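Local coordinates for uncharacterized protein PF1083 (PDB 3NRN) that binds adenosine monophosphate and is probably an oxidoreductase of the flavin-containing amine oxidase family, at residues I27-S32 against T208-V213; G37-L42 against T51-M56. One frame throughout, in Å; residues are numbered along the deposited sequence.

In the fold
Contacts 1 and 2 touch one AMP molecule; their centres are about 20 Å apart and their nearest atoms about 6 Å. Contact 1 joins the end of strand 25-29, in the five-stranded parallel sheet, to the segment leading into strand 212-216 and holds the adenosine end; contact 2, beside the hairpin of strands 41-44 and 47-50, meets the phosphate. Along the chain the order is 27-32, 37-42, 51-56 and 208-213, so contact 2 is nested inside the long excursion that contact 1 closes. The arrangement is consistent with the Rossmann-type dinucleotide-binding domain of flavin-dependent amine oxidases, with AMP probably occupying the place of the adenylate half of a flavin cofactor.

Contact 1: residues I27-S32 against T208-V213; sequences IVLEKS and TRKEVV. With AMP (adenosine monophosphate), chain B.
Thr-208 meets the turn after strand 25-29 with its CB 3.4 Å from Ser-32 O, its CG2 facing CG of Glu-30. One residue on, the backbone N of Arg-209 donates to Ser-32 O. Lys-210 N then bonds Glu-30 O at 2.7 Å, nearly straight at 169°, coming from above the carbonyl plane.

The backbone of Glu-30 is thus gripped while its side chain turns the other way: CG lies anti to the backbone N (chi1 170°), and a bend at chi2 swings the carboxylate to the ribose. OE1 accepts from AMP O3' at 2.8 Å and OE2 from AMP O2' at 2.7 Å, the bidentate ribose grip expected of an acidic residue near the C-terminal end of the second strand in a Rossmann-type fold. Ser-32 N and OG hold OE2 from opposite faces of its plane, and Ala-8 N binds OE1. An alanine in place of Glu-30 would probably leave both ribose hydroxyls, and Ser-32 N and OG, without the carboxylate they now share.

The side chain of Lys-210 passes obliquely over Leu-29, its CB nearest Leu-29 CD2, and its NZ forms salt bridges with Asp-226 and Glu-228. Glu-211 runs alongside the extended Lys-31, CG to CG 3.9 Å, their charged ends apart. Val-212 reads the adenine edge through its backbone, N to AMP N1 at 3.1 Å and O from AMP N6 at 3.1 Å, while its CG2 packs on Leu-29 CD1.

Strand 25-29 lies between strands 2-6 and 205-207 of the parallel sheet, and Leu-29 and Val-212 both rest on Val-222 of strand 221-224.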
# COMPACT_ATOMS: atom_id res chain seq x y z
N ILE A 27 -17.05 15.59 -5.91
CA ILE A 27 -16.21 16.26 -6.90
C ILE A 27 -14.75 15.95 -6.59
O ILE A 27 -14.22 16.38 -5.56
CB ILE A 27 -16.42 17.79 -6.91
CG1 ILE A 27 -17.86 18.13 -7.30
CG2 ILE A 27 -15.46 18.44 -7.90
CD1 ILE A 27 -18.16 19.61 -7.35
N VAL A 28 -14.11 15.19 -7.46
CA VAL A 28 -12.70 14.85 -7.28
C VAL A 28 -11.86 15.85 -8.07
O VAL A 28 -12.13 16.11 -9.24
CB VAL A 28 -12.41 13.42 -7.77
CG1 VAL A 28 -10.96 13.05 -7.48
CG2 VAL A 28 -13.38 12.44 -7.10
N LEU A 29 -10.85 16.41 -7.41
CA LEU A 29 -9.95 17.37 -8.05
C LEU A 29 -8.57 16.73 -8.15
O LEU A 29 -7.96 16.39 -7.14
CB LEU A 29 -9.91 18.66 -7.23
CG LEU A 29 -11.26 19.37 -7.07
CD1 LEU A 29 -11.10 20.63 -6.23
CD2 LEU A 29 -11.81 19.73 -8.46
N GLU A 30 -8.10 16.56 -9.37
CA GLU A 30 -6.81 15.94 -9.63
C GLU A 30 -5.86 16.92 -10.30
O GLU A 30 -6.19 17.52 -11.33
CB GLU A 30 -7.01 14.70 -10.51
CG GLU A 30 -5.75 14.07 -11.06
CD GLU A 30 -4.71 13.77 -9.99
OE1 GLU A 30 -5.08 13.32 -8.88
OE2 GLU A 30 -3.51 13.97 -10.27
N LYS A 31 -4.67 17.07 -9.72
CA LYS A 31 -3.66 17.98 -10.23
C LYS A 31 -3.10 17.59 -11.60
O LYS A 31 -2.97 18.44 -12.48
CB LYS A 31 -2.53 18.10 -9.22
CG LYS A 31 -1.36 18.94 -9.64
CD LYS A 31 -0.26 18.84 -8.58
CE LYS A 31 0.99 19.59 -8.98
NZ LYS A 31 2.03 19.53 -7.91
N SER A 32 -2.75 16.32 -11.76
CA SER A 32 -2.19 15.85 -13.03
C SER A 32 -3.29 15.65 -14.07
O SER A 32 -4.47 15.94 -13.83
CB SER A 32 -1.42 14.55 -12.82
OG SER A 32 -2.30 13.45 -12.71
N THR A 208 -9.55 16.70 -13.93
CA THR A 208 -8.09 16.64 -14.01
C THR A 208 -7.51 18.03 -14.29
O THR A 208 -8.22 18.94 -14.72
CB THR A 208 -7.62 15.67 -15.11
OG1 THR A 208 -8.28 15.99 -16.34
CG2 THR A 208 -7.93 14.23 -14.71
N ARG A 209 -6.22 18.17 -14.04
CA ARG A 209 -5.53 19.44 -14.23
C ARG A 209 -6.12 20.51 -13.32
O ARG A 209 -6.19 21.68 -13.68
CB ARG A 209 -5.61 19.89 -15.70
CG ARG A 209 -4.80 19.01 -16.65
CD ARG A 209 -4.59 19.69 -18.00
NE ARG A 209 -3.75 18.90 -18.90
CZ ARG A 209 -4.16 17.81 -19.54
NH1 ARG A 209 -5.40 17.37 -19.40
NH2 ARG A 209 -3.31 17.15 -20.33
N LYS A 210 -6.56 20.09 -12.13
CA LYS A 210 -7.11 21.01 -11.14
C LYS A 210 -6.23 20.89 -9.91
O LYS A 210 -6.35 19.95 -9.13
CB LYS A 210 -8.55 20.63 -10.79
CG LYS A 210 -9.53 20.81 -11.92
CD LYS A 210 -9.61 22.26 -12.36
CE LYS A 210 -10.37 22.38 -13.67
NZ LYS A 210 -10.25 23.74 -14.25
N GLU A 211 -5.32 21.84 -9.75
CA GLU A 211 -4.40 21.83 -8.62
C GLU A 211 -4.98 22.64 -7.48
O GLU A 211 -5.15 23.85 -7.61
CB GLU A 211 -3.06 22.43 -9.02
CG GLU A 211 -2.02 22.37 -7.92
CD GLU A 211 -0.80 23.19 -8.23
OE1 GLU A 211 -0.45 23.29 -9.42
OE2 GLU A 211 -0.19 23.73 -7.29
N VAL A 212 -5.28 21.98 -6.37
CA VAL A 212 -5.81 22.69 -5.22
C VAL A 212 -4.69 23.48 -4.55
O VAL A 212 -3.59 22.96 -4.35
CB VAL A 212 -6.44 21.72 -4.20
CG1 VAL A 212 -6.94 22.49 -2.97
CG2 VAL A 212 -7.58 20.97 -4.85
N VAL A 213 -4.96 24.74 -4.22
CA VAL A 213 -3.95 25.56 -3.56
C VAL A 213 -4.41 26.03 -2.19
O VAL A 213 -3.63 26.59 -1.43
CB VAL A 213 -3.59 26.80 -4.42
CG1 VAL A 213 -3.10 26.35 -5.79
CG2 VAL A 213 -4.78 27.71 -4.56
P AMP B . -1.40 9.03 -4.25
O1P AMP B . -2.39 9.06 -3.10
O2P AMP B . -0.07 9.63 -3.78
O3P AMP B . -1.34 7.75 -4.98
O5' AMP B . -2.05 10.16 -5.17
C5' AMP B . -2.46 11.40 -4.57
C4' AMP B . -2.96 12.20 -5.77
O4' AMP B . -3.06 13.59 -5.48
C3' AMP B . -2.10 12.08 -7.02
O3' AMP B . -3.01 11.63 -8.04
C2' AMP B . -1.60 13.52 -7.23
O2' AMP B . -1.39 13.93 -8.60
C1' AMP B . -2.75 14.30 -6.63
N9 AMP B . -2.40 15.62 -6.07
C8 AMP B . -1.29 15.95 -5.35
N7 AMP B . -1.38 17.24 -4.94
C5 AMP B . -2.57 17.71 -5.33
C6 AMP B . -3.26 19.00 -5.21
N6 AMP B . -2.62 20.02 -4.55
N1 AMP B . -4.49 19.09 -5.76
C2 AMP B . -5.09 18.02 -6.37
N3 AMP B . -4.50 16.81 -6.58
C4 AMP B . -3.26 16.64 -6.07

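Contact 2: residues G37-L42 against T51-M56; sequences GRFTNL and TGALHM. With AMP (adenosine monophosphate), chain B.
Thr-51 has OG1 set between its backbone N and carbonyl carbon (chi1 59°), turning the hydroxyl into the bend of residues 37-40. There OG1 donates to Gly-37 O at 2.7 Å, in the carbonyl plane and on a lone pair, and accepts from Thr-40 N at 3.3 Å, so one side chain bridges two backbone positions of the other segment. Thr-51 N returns a bond to Thr-40 O, and Thr-40 CG2 makes a van der Waals contact with Thr-51 OG1 at 3.5 Å.

Phe-39, with CG anti to its backbone N (chi1 -166°), brings its ring edge to Ala-53 CB at 3.6 Å; helices 188-200 and 388-402 also touch this ring.

The Thr-40 and Thr-51 bonds lie just beyond the open end of the beta hairpin of strands 41-44 and 47-50. Gly-37 and Arg-38 are the Gly-Arg step of a Gly-Gly-Arg sequence following the second strand of the Rossmann-type sheet, as in flavin-containing amine oxidases. Gly-37 has positive phi, and a CB here would collide with AMP O3P. Arg-38 N donates to that phosphate oxygen at 2.8 Å, nearly straight at 172°, and Arg-38 NH2 forms a salt bridge with Asp-379. At Gly-52 a side chain would strike Arg-38 O, which the CA itself approaches to 3.1 Å.

Asn-41 OD1 comes 3.5 Å from His-55 NE2 without bonding it, and is held instead by Lys-189 N.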
# COMPACT_ATOMS: atom_id res chain seq x y z
N GLY A 37 -2.89 8.06 -9.27
CA GLY A 37 -1.72 8.29 -8.45
C GLY A 37 -0.69 7.18 -8.52
O GLY A 37 -0.23 6.81 -9.59
N ARG A 38 -0.34 6.64 -7.36
CA ARG A 38 0.65 5.58 -7.29
C ARG A 38 0.05 4.18 -7.31
O ARG A 38 0.69 3.22 -6.88
CB ARG A 38 1.54 5.77 -6.06
CG ARG A 38 2.26 7.12 -6.04
CD ARG A 38 3.48 7.08 -5.14
NE ARG A 38 3.15 6.61 -3.80
CZ ARG A 38 2.42 7.30 -2.93
NH1 ARG A 38 1.97 8.50 -3.25
NH2 ARG A 38 2.15 6.79 -1.73
N PHE A 39 -1.17 4.07 -7.81
CA PHE A 39 -1.83 2.78 -7.89
C PHE A 39 -2.49 2.60 -9.26
O PHE A 39 -3.69 2.33 -9.35
CB PHE A 39 -2.89 2.65 -6.79
CG PHE A 39 -3.39 1.25 -6.59
CD1 PHE A 39 -2.59 0.30 -5.97
CD2 PHE A 39 -4.66 0.88 -7.02
CE1 PHE A 39 -3.05 -1.00 -5.77
CE2 PHE A 39 -5.13 -0.41 -6.83
CZ PHE A 39 -4.32 -1.36 -6.20
N THR A 40 -1.72 2.75 -10.33
CA THR A 40 -2.24 2.57 -11.68
C THR A 40 -1.15 1.98 -12.59
O THR A 40 -0.07 1.63 -12.11
CB THR A 40 -2.78 3.90 -12.26
OG1 THR A 40 -3.53 3.63 -13.44
CG2 THR A 40 -1.65 4.86 -12.59
N ASN A 41 -1.43 1.86 -13.88
CA ASN A 41 -0.45 1.26 -14.79
C ASN A 41 0.51 2.21 -15.48
O ASN A 41 0.22 3.39 -15.71
CB ASN A 41 -1.17 0.43 -15.84
CG ASN A 41 -1.80 -0.82 -15.26
OD1 ASN A 41 -1.93 -0.94 -14.04
ND2 ASN A 41 -2.20 -1.74 -16.12
N LEU A 42 1.69 1.68 -15.81
CA LEU A 42 2.72 2.43 -16.48
C LEU A 42 3.21 1.65 -17.70
O LEU A 42 4.11 0.81 -17.58
CB LEU A 42 3.90 2.69 -15.53
CG LEU A 42 5.12 3.40 -16.14
CD1 LEU A 42 4.78 4.85 -16.48
CD2 LEU A 42 6.27 3.34 -15.15
N THR A 51 2.82 2.37 -11.13
CA THR A 51 3.31 3.60 -10.52
C THR A 51 3.47 3.42 -9.02
O THR A 51 3.68 4.39 -8.29
CB THR A 51 2.35 4.78 -10.82
OG1 THR A 51 1.04 4.49 -10.31
CG2 THR A 51 2.25 5.02 -12.32
N GLY A 52 3.38 2.18 -8.55
CA GLY A 52 3.51 1.91 -7.12
C GLY A 52 3.37 0.45 -6.74
O GLY A 52 4.29 -0.34 -6.91
N ALA A 53 2.20 0.08 -6.22
CA ALA A 53 1.94 -1.30 -5.83
C ALA A 53 2.28 -2.24 -6.98
O ALA A 53 2.11 -1.90 -8.16
CB ALA A 53 0.47 -1.46 -5.43
N LEU A 54 2.75 -3.43 -6.64
CA LEU A 54 3.14 -4.40 -7.66
C LEU A 54 1.97 -5.20 -8.24
O LEU A 54 2.06 -6.43 -8.35
CB LEU A 54 4.20 -5.35 -7.08
CG LEU A 54 5.41 -4.73 -6.39
CD1 LEU A 54 6.37 -5.83 -6.00
CD2 LEU A 54 6.10 -3.74 -7.32
N HIS A 55 0.89 -4.51 -8.61
CA HIS A 55 -0.30 -5.16 -9.18
C HIS A 55 -0.77 -6.26 -8.25
O HIS A 55 -1.31 -7.28 -8.68
CB HIS A 55 0.07 -5.76 -10.54
CG HIS A 55 0.44 -4.74 -11.57
ND1 HIS A 55 1.41 -4.95 -12.53
CD2 HIS A 55 -0.02 -3.48 -11.77
CE1 HIS A 55 1.53 -3.87 -13.28
NE2 HIS A 55 0.68 -2.97 -12.84
N MSE A 56 -0.57 -6.02 -6.96
CA MSE A 56 -0.90 -6.99 -5.92
C MSE A 56 -1.50 -6.31 -4.69
O MSE A 56 -1.23 -5.14 -4.42
CB MSE A 56 0.39 -7.73 -5.55
CG MSE A 56 0.31 -8.82 -4.48
SE MSE A 56 1.96 -9.62 -4.24
CE MSE A 56 2.93 -8.23 -3.80
P AMP B . -1.40 9.03 -4.25
O1P AMP B . -2.39 9.06 -3.10
O2P AMP B . -0.07 9.63 -3.78
O3P AMP B . -1.34 7.75 -4.98
O5' AMP B . -2.05 10.16 -5.17
C5' AMP B . -2.46 11.40 -4.57
C4' AMP B . -2.96 12.20 -5.77
O4' AMP B . -3.06 13.59 -5.48
C3' AMP B . -2.10 12.08 -7.02
O3' AMP B . -3.01 11.63 -8.04
C2' AMP B . -1.60 13.52 -7.23
O2' AMP B . -1.39 13.93 -8.60
C1' AMP B . -2.75 14.30 -6.63
N9 AMP B . -2.40 15.62 -6.07
C8 AMP B . -1.29 15.95 -5.35
N7 AMP B . -1.38 17.24 -4.94
C5 AMP B . -2.57 17.71 -5.33
C6 AMP B . -3.26 19.00 -5.21
N6 AMP B . -2.62 20.02 -4.55
N1 AMP B . -4.49 19.09 -5.76
C2 AMP B . -5.09 18.02 -6.37
N3 AMP B . -4.50 16.81 -6.58
C4 AMP B . -3.26 16.64 -6.07